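Local coordinates for protein lactococcus lactis MG1363 DpsA (Lactococcus lactis, PDB 1ZS3) that probably protects DNA during oxidative stress as a DNA-binding, dodecameric Dps protein of the ferritin-like four-helix-bundle family, at residues 32-35 with 36-40; 73-76 with 77-81; 156-159 with 160-164. One frame throughout, in Å; residues are numbered along the deposited sequence.

Contact 1 of 3, residues 32-35 with 36-40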
ATOM      1  N   GLY A  32     -10.661 -29.946  23.047  1.00 43.81           N
ATOM      2  CA  GLY A  32     -10.824 -29.205  24.286  1.00 43.76           C
ATOM      3  C   GLY A  32      -9.542 -29.141  25.058  1.00 44.27           C
ATOM      4  O   GLY A  32      -9.311 -28.170  25.783  1.00 43.99           O
ATOM      5  N   HIS A  33      -8.738 -30.181  24.903  1.00 44.51           N
ATOM      6  CA  HIS A  33      -7.418 -30.207  25.445  1.00 45.78           C
ATOM      7  C   HIS A  33      -6.452 -29.355  24.586  1.00 45.83           C
ATOM      8  O   HIS A  33      -5.484 -28.751  25.087  1.00 45.50           O
ATOM      9  CB  HIS A  33      -6.948 -31.633  25.441  1.00 46.75           C
ATOM     10  CG  HIS A  33      -7.576 -32.538  26.486  1.00 50.60           C
ATOM     11  ND1 HIS A  33      -7.705 -32.199  27.881  1.00 52.11           N
ATOM     12  CD2 HIS A  33      -7.982 -33.830  26.372  1.00 51.56           C
ATOM     13  CE1 HIS A  33      -8.246 -33.227  28.520  1.00 52.00           C
ATOM     14  NE2 HIS A  33      -8.365 -34.241  27.661  1.00 51.69           N
ATOM     15  N   VAL A  34      -6.686 -29.340  23.265  1.00 45.82           N
ATOM     16  CA  VAL A  34      -5.781 -28.668  22.366  1.00 44.88           C
ATOM     17  C   VAL A  34      -5.982 -27.206  22.591  1.00 43.97           C
ATOM     18  O   VAL A  34      -5.014 -26.504  22.846  1.00 44.21           O
ATOM     19  CB  VAL A  34      -6.052 -29.007  20.910  1.00 44.92           C
ATOM     20  CG1 VAL A  34      -5.291 -28.074  20.023  1.00 46.02           C
ATOM     21  CG2 VAL A  34      -5.656 -30.436  20.660  1.00 45.50           C
ATOM     22  N   LEU A  35      -7.251 -26.793  22.599  1.00 42.10           N
ATOM     23  CA  LEU A  35      -7.614 -25.398  22.795  1.00 41.78           C
ATOM     24  C   LEU A  35      -7.244 -24.847  24.138  1.00 41.65           C
ATOM     25  O   LEU A  35      -7.019 -23.633  24.283  1.00 40.92           O
ATOM     26  CB  LEU A  35      -9.128 -25.222  22.690  1.00 41.45           C
ATOM     27  CG  LEU A  35      -9.708 -25.428  21.307  1.00 41.85           C
ATOM     28  CD1 LEU A  35     -11.203 -25.463  21.432  1.00 42.80           C
ATOM     29  CD2 LEU A  35      -9.261 -24.278  20.396  1.00 42.62           C
ATOM     30  N   SER A  36      -7.228 -25.723  25.135  1.00 41.48           N
ATOM     31  CA  SER A  36      -6.969 -25.248  26.500  1.00 41.42           C
ATOM     32  C   SER A  36      -5.472 -25.061  26.583  1.00 41.39           C
ATOM     33  O   SER A  36      -5.010 -24.049  27.125  1.00 41.11           O
ATOM     34  CB  SER A  36      -7.513 -26.157  27.605  1.00 41.33           C
ATOM     35  OG  SER A  36      -8.914 -25.979  27.798  1.00 40.23           O
ATOM     36  N   ASN A  37      -4.741 -26.042  26.056  1.00 41.03           N
ATOM     37  CA  ASN A  37      -3.307 -25.923  25.890  1.00 41.73           C
ATOM     38  C   ASN A  37      -2.912 -24.636  25.157  1.00 42.23           C
ATOM     39  O   ASN A  37      -1.961 -23.968  25.554  1.00 42.25           O
ATOM     40  CB  ASN A  37      -2.724 -27.157  25.179  1.00 42.11           C
ATOM     41  CG  ASN A  37      -2.668 -28.395  26.090  1.00 42.45           C
ATOM     42  OD1 ASN A  37      -2.989 -28.312  27.268  1.00 42.76           O
ATOM     43  ND2 ASN A  37      -2.296 -29.547  25.527  1.00 43.09           N
ATOM     44  N   LEU A  38      -3.640 -24.271  24.102  1.00 41.96           N
ATOM     45  CA  LEU A  38      -3.354 -23.078  23.326  1.00 41.45           C
ATOM     46  C   LEU A  38      -3.357 -21.869  24.232  1.00 42.18           C
ATOM     47  O   LEU A  38      -2.447 -21.058  24.166  1.00 42.33           O
ATOM     48  CB  LEU A  38      -4.349 -22.885  22.190  1.00 40.31           C
ATOM     49  CG  LEU A  38      -4.123 -23.813  21.005  1.00 38.98           C
ATOM     50  CD1 LEU A  38      -5.276 -23.628  20.071  1.00 38.86           C
ATOM     51  CD2 LEU A  38      -2.770 -23.557  20.323  1.00 38.61           C
ATOM     52  N   PHE A  39      -4.385 -21.748  25.065  1.00 42.75           N
ATOM     53  CA  PHE A  39      -4.548 -20.551  25.866  1.00 43.19           C
ATOM     54  C   PHE A  39      -3.592 -20.484  27.012  1.00 43.66           C
ATOM     55  O   PHE A  39      -3.184 -19.380  27.396  1.00 44.15           O
ATOM     56  CB  PHE A  39      -5.972 -20.387  26.352  1.00 43.20           C
ATOM     57  CG  PHE A  39      -6.436 -18.993  26.258  1.00 43.57           C
ATOM     58  CD1 PHE A  39      -7.240 -18.578  25.222  1.00 43.55           C
ATOM     59  CD2 PHE A  39      -5.996 -18.071  27.160  1.00 45.38           C
ATOM     60  CE1 PHE A  39      -7.645 -17.281  25.134  1.00 44.30           C
ATOM     61  CE2 PHE A  39      -6.387 -16.753  27.071  1.00 45.85           C
ATOM     62  CZ  PHE A  39      -7.219 -16.362  26.059  1.00 45.06           C
ATOM     63  N   ILE A  40      -3.184 -21.626  27.566  1.00 43.46           N
ATOM     64  CA  ILE A  40      -2.296 -21.562  28.712  1.00 43.57           C
ATOM     65  C   ILE A  40      -0.907 -21.286  28.193  1.00 42.39           C
ATOM     66  O   ILE A  40      -0.199 -20.519  28.810  1.00 43.02           O
ATOM     67  CB  ILE A  40      -2.431 -22.859  29.633  1.00 43.90           C
ATOM     68  CG1 ILE A  40      -3.172 -22.500  30.911  1.00 43.90           C
ATOM     69  CG2 ILE A  40      -1.103 -23.431  30.019  1.00 44.92           C
ATOM     70  CD1 ILE A  40      -4.548 -21.972  30.670  1.00 44.31           C
TER
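Ser-36 reaches back one turn to Gly-32 on helix 27-51, the first long helix of the ferritin-like four-helix bundle expected of a Dps subunit. Its OG donates to Gly-32 O at 3.0 Å, arriving nearly along the C=O axis (173°), while Ser-36 N makes a weak bond to the same oxygen. One carbonyl thus receives both a side-chain and a main-chain donor. The hydroxyl can do this because OG lies anti to the carbonyl carbon (chi1 -79°), which swings it back over the preceding turn. The next two steps are regular i to i+4 bonds: Asn-37 N to His-33 O at 3.0 Å and Leu-38 N to Val-34 O at 2.9 Å, followed by a weak one from Phe-39 N to Leu-35 O. On the apolar side, Leu-38 CD1 lies near two residues of the previous turn, 4.1 Å from Leu-35 CD2 and 4.4 Å from Val-34 CG1; the two leucine side chains are set aslant to each other.

The second shell fixes the polar ends. His-33 ND1 is hydrogen-bonded to Tyr-96 O, and Asn-37 OD1 to Lys-98 N, so both side chains tie helix 27-51 to the end of helix 90-96 and the residues just after it. Phe-39 stacks on Phe-93 of helix 90-96, meets Phe-72 edge to face, and packs on Ile-43 of a second subunit. Within the turn itself, OD1 and ND2 of Asn-37 each lie 3.3 Å from His-33 O, but neither bonds to it: OD1 is a second acceptor, and the angle at ND2 is poor.

Contact 2 of 3, residues 73-76 with 77-81; sequences FKIS and DLLLD
Asp-77 N donates to Phe-73 O at 3.1 Å, the first of four successive i to i+4 bonds near the C-terminal end of helix 55-81. Its N-H points well at the acceptor (158°). Leu-78 N to Lys-74 O (3.0 Å) is more bent, whereas Leu-80 N to Ser-76 O is short at 2.8 Å and nearly linear at 168°; Leu-79 N to Ile-75 O completes the set. The carbonyls of residues 73 to 76 therefore all have a main-chain donor. Ser-76 OG turns back to Phe-72 O, and Lys-74 NZ forms a salt bridge with Glu-150.

With CG anti to its carbonyl carbon (chi1 -83°), the Asp-77 carboxylate folds back beside the preceding turn, leaving OD1 3.1 Å from Phe-73 O, a pair of acceptors that do not bond. Its charge is met from other chains: OD2 makes a salt bridge with Arg-62 of a second subunit and a longer, weaker ion pair with Arg-160 of a third. An asparagine in its place would probably leave Arg-62 of the second subunit without this negative partner, and Arg-160 of the third with one carboxylate fewer.

Ile-75 CG2 and Leu-79 CD1, 4.4 Å apart, line the inward side, where Ile-75 meets Leu-151 and Leu-79 meets Leu-144 of helix 142-165, while Leu-79 and Ser-76 also touch Leu-35 of helix 27-51.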
ATOM      1  N   PHE A  73      -9.117 -18.908  17.989  1.00 38.43           N
ATOM      2  CA  PHE A  73     -10.336 -18.451  17.306  1.00 37.82           C
ATOM      3  C   PHE A  73     -10.607 -19.252  16.017  1.00 38.03           C
ATOM      4  O   PHE A  73     -11.747 -19.470  15.641  1.00 37.98           O
ATOM      5  CB  PHE A  73     -10.265 -16.959  16.956  1.00 36.79           C
ATOM      6  CG  PHE A  73     -10.451 -16.034  18.135  1.00 37.38           C
ATOM      7  CD1 PHE A  73      -9.361 -15.336  18.667  1.00 36.10           C
ATOM      8  CD2 PHE A  73     -11.701 -15.856  18.715  1.00 38.46           C
ATOM      9  CE1 PHE A  73      -9.523 -14.497  19.740  1.00 35.54           C
ATOM     10  CE2 PHE A  73     -11.864 -15.018  19.831  1.00 37.43           C
ATOM     11  CZ  PHE A  73     -10.772 -14.333  20.333  1.00 36.08           C
ATOM     12  N   LYS A  74      -9.561 -19.730  15.362  1.00 38.33           N
ATOM     13  CA  LYS A  74      -9.758 -20.300  14.049  1.00 39.17           C
ATOM     14  C   LYS A  74     -10.430 -21.673  14.205  1.00 38.63           C
ATOM     15  O   LYS A  74     -11.350 -22.017  13.463  1.00 38.12           O
ATOM     16  CB  LYS A  74      -8.444 -20.372  13.272  1.00 39.65           C
ATOM     17  CG  LYS A  74      -8.606 -20.651  11.804  1.00 43.89           C
ATOM     18  CD  LYS A  74      -7.440 -21.509  11.239  1.00 48.65           C
ATOM     19  CE  LYS A  74      -7.045 -21.093   9.777  1.00 51.12           C
ATOM     20  NZ  LYS A  74      -6.454 -22.250   8.997  1.00 52.48           N
ATOM     21  N   ILE A  75      -9.917 -22.450  15.151  1.00 38.29           N
ATOM     22  CA  ILE A  75     -10.381 -23.793  15.431  1.00 37.79           C
ATOM     23  C   ILE A  75     -11.718 -23.837  16.164  1.00 36.78           C
ATOM     24  O   ILE A  75     -12.526 -24.739  15.921  1.00 35.43           O
ATOM     25  CB  ILE A  75      -9.287 -24.547  16.169  1.00 37.98           C
ATOM     26  CG1 ILE A  75      -8.024 -24.549  15.298  1.00 37.77           C
ATOM     27  CG2 ILE A  75      -9.681 -26.011  16.408  1.00 39.90           C
ATOM     28  CD1 ILE A  75      -6.981 -25.401  15.843  1.00 38.59           C
ATOM     29  N   SER A  76     -11.931 -22.855  17.032  1.00 35.66           N
ATOM     30  CA  SER A  76     -13.151 -22.697  17.750  1.00 34.91           C
ATOM     31  C   SER A  76     -14.201 -22.507  16.732  1.00 35.01           C
ATOM     32  O   SER A  76     -15.237 -23.147  16.784  1.00 36.13           O
ATOM     33  CB  SER A  76     -13.121 -21.535  18.741  1.00 34.70           C
ATOM     34  OG  SER A  76     -12.255 -21.849  19.820  1.00 34.70           O
ATOM     35  N   ASP A  77     -13.944 -21.590  15.815  1.00 35.52           N
ATOM     36  CA  ASP A  77     -14.898 -21.284  14.744  1.00 35.14           C
ATOM     37  C   ASP A  77     -15.144 -22.496  13.919  1.00 34.58           C
ATOM     38  O   ASP A  77     -16.282 -22.699  13.494  1.00 34.31           O
ATOM     39  CB  ASP A  77     -14.396 -20.172  13.845  1.00 34.70           C
ATOM     40  CG  ASP A  77     -14.675 -18.848  14.409  1.00 36.47           C
ATOM     41  OD1 ASP A  77     -13.982 -17.879  14.100  1.00 39.75           O
ATOM     42  OD2 ASP A  77     -15.592 -18.662  15.207  1.00 39.00           O
ATOM     43  N   LEU A  78     -14.100 -23.302  13.671  1.00 33.34           N
ATOM     44  CA  LEU A  78     -14.281 -24.437  12.802  1.00 33.32           C
ATOM     45  C   LEU A  78     -15.208 -25.421  13.520  1.00 35.20           C
ATOM     46  O   LEU A  78     -16.054 -26.044  12.875  1.00 35.06           O
ATOM     47  CB  LEU A  78     -12.945 -25.093  12.479  1.00 32.55           C
ATOM     48  CG  LEU A  78     -12.189 -24.433  11.328  1.00 31.63           C
ATOM     49  CD1 LEU A  78     -10.787 -24.992  11.209  1.00 31.41           C
ATOM     50  CD2 LEU A  78     -12.900 -24.594   9.985  1.00 32.46           C
ATOM     51  N   LEU A  79     -15.029 -25.531  14.833  1.00 36.50           N
ATOM     52  CA  LEU A  79     -15.844 -26.442  15.684  1.00 36.41           C
ATOM     53  C   LEU A  79     -17.281 -25.978  15.766  1.00 36.94           C
ATOM     54  O   LEU A  79     -18.172 -26.723  15.448  1.00 37.47           O
ATOM     55  CB  LEU A  79     -15.233 -26.537  17.095  1.00 36.75           C
ATOM     56  CG  LEU A  79     -14.044 -27.524  17.314  1.00 37.29           C
ATOM     57  CD1 LEU A  79     -13.323 -27.187  18.624  1.00 37.37           C
ATOM     58  CD2 LEU A  79     -14.489 -28.969  17.332  1.00 37.68           C
ATOM     59  N   LEU A  80     -17.516 -24.756  16.206  1.00 37.56           N
ATOM     60  CA  LEU A  80     -18.867 -24.210  16.212  1.00 38.44           C
ATOM     61  C   LEU A  80     -19.564 -24.343  14.865  1.00 39.67           C
ATOM     62  O   LEU A  80     -20.782 -24.307  14.780  1.00 41.85           O
ATOM     63  CB  LEU A  80     -18.865 -22.735  16.648  1.00 38.37           C
ATOM     64  CG  LEU A  80     -19.081 -22.495  18.157  1.00 38.55           C
ATOM     65  CD1 LEU A  80     -17.842 -22.826  18.923  1.00 40.08           C
ATOM     66  CD2 LEU A  80     -19.502 -21.095  18.467  1.00 38.57           C
ATOM     67  N   ASP A  81     -18.790 -24.434  13.792  1.00 40.36           N
ATOM     68  CA  ASP A  81     -19.287 -24.473  12.426  1.00 40.49           C
ATOM     69  C   ASP A  81     -19.817 -25.854  12.220  1.00 41.02           C
ATOM     70  O   ASP A  81     -20.724 -26.080  11.439  1.00 40.50           O
ATOM     71  CB  ASP A  81     -18.152 -24.207  11.409  1.00 40.54           C
ATOM     72  CG  ASP A  81     -17.942 -22.733  11.086  1.00 38.17           C
ATOM     73  OD1 ASP A  81     -18.713 -21.861  11.534  1.00 34.56           O
ATOM     74  OD2 ASP A  81     -17.003 -22.389  10.350  1.00 38.03           O
TER

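Contact 3 of 3, residues 156-159 with 160-164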
ATOM      1  N   LEU A 156       5.471 -27.893  14.784  1.00 38.27           N
ATOM      2  CA  LEU A 156       6.739 -28.534  14.378  1.00 39.61           C
ATOM      3  C   LEU A 156       7.806 -27.519  13.983  1.00 40.57           C
ATOM      4  O   LEU A 156       9.000 -27.726  14.202  1.00 41.63           O
ATOM      5  CB  LEU A 156       6.519 -29.436  13.174  1.00 39.27           C
ATOM      6  CG  LEU A 156       6.716 -30.915  13.427  1.00 40.93           C
ATOM      7  CD1 LEU A 156       6.224 -31.267  14.780  1.00 41.11           C
ATOM      8  CD2 LEU A 156       6.007 -31.726  12.328  1.00 41.83           C
ATOM      9  N   GLN A 157       7.366 -26.416  13.392  1.00 41.30           N
ATOM     10  CA  GLN A 157       8.212 -25.357  12.911  1.00 41.27           C
ATOM     11  C   GLN A 157       8.730 -24.600  14.082  1.00 40.49           C
ATOM     12  O   GLN A 157       9.935 -24.400  14.172  1.00 40.77           O
ATOM     13  CB  GLN A 157       7.353 -24.463  12.045  1.00 41.64           C
ATOM     14  CG  GLN A 157       7.999 -23.387  11.272  1.00 42.78           C
ATOM     15  CD  GLN A 157       6.940 -22.418  10.749  1.00 44.83           C
ATOM     16  OE1 GLN A 157       5.875 -22.843  10.262  1.00 46.73           O
ATOM     17  NE2 GLN A 157       7.184 -21.134  10.910  1.00 45.91           N
ATOM     18  N   VAL A 158       7.850 -24.219  15.009  1.00 39.43           N
ATOM     19  CA  VAL A 158       8.310 -23.512  16.188  1.00 39.42           C
ATOM     20  C   VAL A 158       9.364 -24.306  16.959  1.00 40.29           C
ATOM     21  O   VAL A 158      10.290 -23.693  17.513  1.00 40.45           O
ATOM     22  CB  VAL A 158       7.169 -23.170  17.155  1.00 38.81           C
ATOM     23  CG1 VAL A 158       7.720 -22.698  18.477  1.00 38.35           C
ATOM     24  CG2 VAL A 158       6.242 -22.114  16.552  1.00 39.13           C
ATOM     25  N   ILE A 159       9.216 -25.637  17.021  1.00 40.24           N
ATOM     26  CA  ILE A 159      10.119 -26.487  17.790  1.00 40.37           C
ATOM     27  C   ILE A 159      11.485 -26.415  17.176  1.00 40.25           C
ATOM     28  O   ILE A 159      12.476 -26.472  17.910  1.00 41.22           O
ATOM     29  CB  ILE A 159       9.637 -27.986  17.818  1.00 41.20           C
ATOM     30  CG1 ILE A 159       8.420 -28.161  18.736  1.00 41.12           C
ATOM     31  CG2 ILE A 159      10.768 -28.963  18.281  1.00 40.72           C
ATOM     32  CD1 ILE A 159       7.534 -29.340  18.350  1.00 41.26           C
ATOM     33  N   ARG A 160      11.542 -26.344  15.851  1.00 39.85           N
ATOM     34  CA  ARG A 160      12.819 -26.418  15.174  1.00 39.35           C
ATOM     35  C   ARG A 160      13.436 -25.081  15.127  1.00 38.34           C
ATOM     36  O   ARG A 160      14.610 -25.007  14.964  1.00 39.28           O
ATOM     37  CB  ARG A 160      12.680 -26.968  13.771  1.00 39.72           C
ATOM     38  CG  ARG A 160      14.032 -27.102  13.041  1.00 39.60           C
ATOM     39  CD  ARG A 160      13.944 -27.911  11.745  1.00 39.92           C
ATOM     40  NE  ARG A 160      13.097 -27.233  10.778  1.00 40.36           N
ATOM     41  CZ  ARG A 160      13.541 -26.554   9.739  1.00 41.26           C
ATOM     42  NH1 ARG A 160      14.833 -26.479   9.470  1.00 42.52           N
ATOM     43  NH2 ARG A 160      12.680 -25.967   8.948  1.00 40.56           N
ATOM     44  N   ASN A 161      12.661 -24.033  15.282  1.00 37.94           N
ATOM     45  CA  ASN A 161      13.220 -22.655  15.302  1.00 38.68           C
ATOM     46  C   ASN A 161      13.815 -22.373  16.652  1.00 39.07           C
ATOM     47  O   ASN A 161      14.926 -21.852  16.723  1.00 38.63           O
ATOM     48  CB  ASN A 161      12.150 -21.595  15.054  1.00 38.87           C
ATOM     49  CG  ASN A 161      11.885 -21.328  13.576  1.00 38.97           C
ATOM     50  OD1 ASN A 161      12.601 -21.808  12.669  1.00 37.02           O
ATOM     51  ND2 ASN A 161      10.846 -20.543  13.330  1.00 40.73           N
ATOM     52  N   LEU A 162      13.055 -22.645  17.714  1.00 39.56           N
ATOM     53  CA  LEU A 162      13.581 -22.590  19.090  1.00 39.73           C
ATOM     54  C   LEU A 162      14.786 -23.532  19.288  1.00 40.44           C
ATOM     55  O   LEU A 162      15.772 -23.147  19.913  1.00 40.22           O
ATOM     56  CB  LEU A 162      12.472 -22.862  20.094  1.00 39.81           C
ATOM     57  CG  LEU A 162      11.230 -21.958  20.050  1.00 39.44           C
ATOM     58  CD1 LEU A 162      10.128 -22.514  20.940  1.00 39.79           C
ATOM     59  CD2 LEU A 162      11.555 -20.546  20.496  1.00 38.36           C
ATOM     60  N   ALA A 163      14.745 -24.753  18.752  1.00 40.83           N
ATOM     61  CA  ALA A 163      15.868 -25.634  18.860  1.00 41.48           C
ATOM     62  C   ALA A 163      17.093 -25.017  18.160  1.00 42.64           C
ATOM     63  O   ALA A 163      18.151 -24.980  18.753  1.00 43.42           O
ATOM     64  CB  ALA A 163      15.549 -26.961  18.295  1.00 41.38           C
ATOM     65  N   GLY A 164      16.938 -24.484  16.940  1.00 43.32           N
ATOM     66  CA  GLY A 164      18.031 -23.801  16.249  1.00 44.06           C
ATOM     67  C   GLY A 164      18.584 -22.580  16.999  1.00 44.75           C
ATOM     68  O   GLY A 164      19.769 -22.216  16.935  1.00 44.40           O
TER
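Helix 142-165, the last long helix of the four-helix bundle, carries this contact close to its C-terminal end, where one side packs into the subunit and another meets neighbouring subunits. On the inner side Val-158 and Leu-162 run alongside each other in the same direction, with Val-158 CG1 3.4 Å from Leu-162 CD1. Val-158 sets CG1 anti to the backbone N (chi1 168°), which directs this methyl along the helix to the leucine one turn on. Leu-162 also rests on Leu-115 and Ile-119 of helix 111-138, and Val-158 on Ile-64 of helix 55-81.

Main-chain bonding is regular at the far end and looser at the start. Leu-162 N to Val-158 O (3.0 Å) is almost straight at 169°, and Ala-163 N to Ile-159 O is also 3.0 Å. Arg-160 N, by contrast, divides itself between Leu-156 O and Gln-157 O, weakly in both cases. Gln-157 O gains a sounder donor in Asn-161 N at 3.0 Å.

The polar ends have partners beyond this helix: Asn-161 ND2 bonds to Tyr-60 OH of helix 55-81 in the same chain, and the Arg-160 chain, extended and then bent at chi3 (64°), carries its guanidinium to a neighbouring subunit, where NE forms a salt bridge with Asp-81 OD1 of that subunit. The chemistry is thus divided: apolar branches and the Asn-161 amide join helices within the chain, whereas the arginine charge is probably balanced between chains, chiefly by Asp-81.

Overall arrangement
The three contacts sit on three different long helices of one bundle, in series along the chain. Contacts 1 and 2 have centres 13 Å apart and touch directly: Leu-35 CD2 lies 3.9 Å from Ser-76 OG, and Leu-35 CD1 lies 3.9 Å from Leu-79 CD1, so this leucine joins helices 27-51 and 55-81. Contact 3 stands apart within the chain, its nearest atoms about 10 Å from contact 1 and about 12 Å from contact 2. Across subunits, however, contact 3 of one chain meets contact 2 of another, where Arg-160 forms a salt bridge with Asp-81. Contact 1 is thus mainly buried core, while contacts 2 and 3 supply opposite charges to a subunit interface.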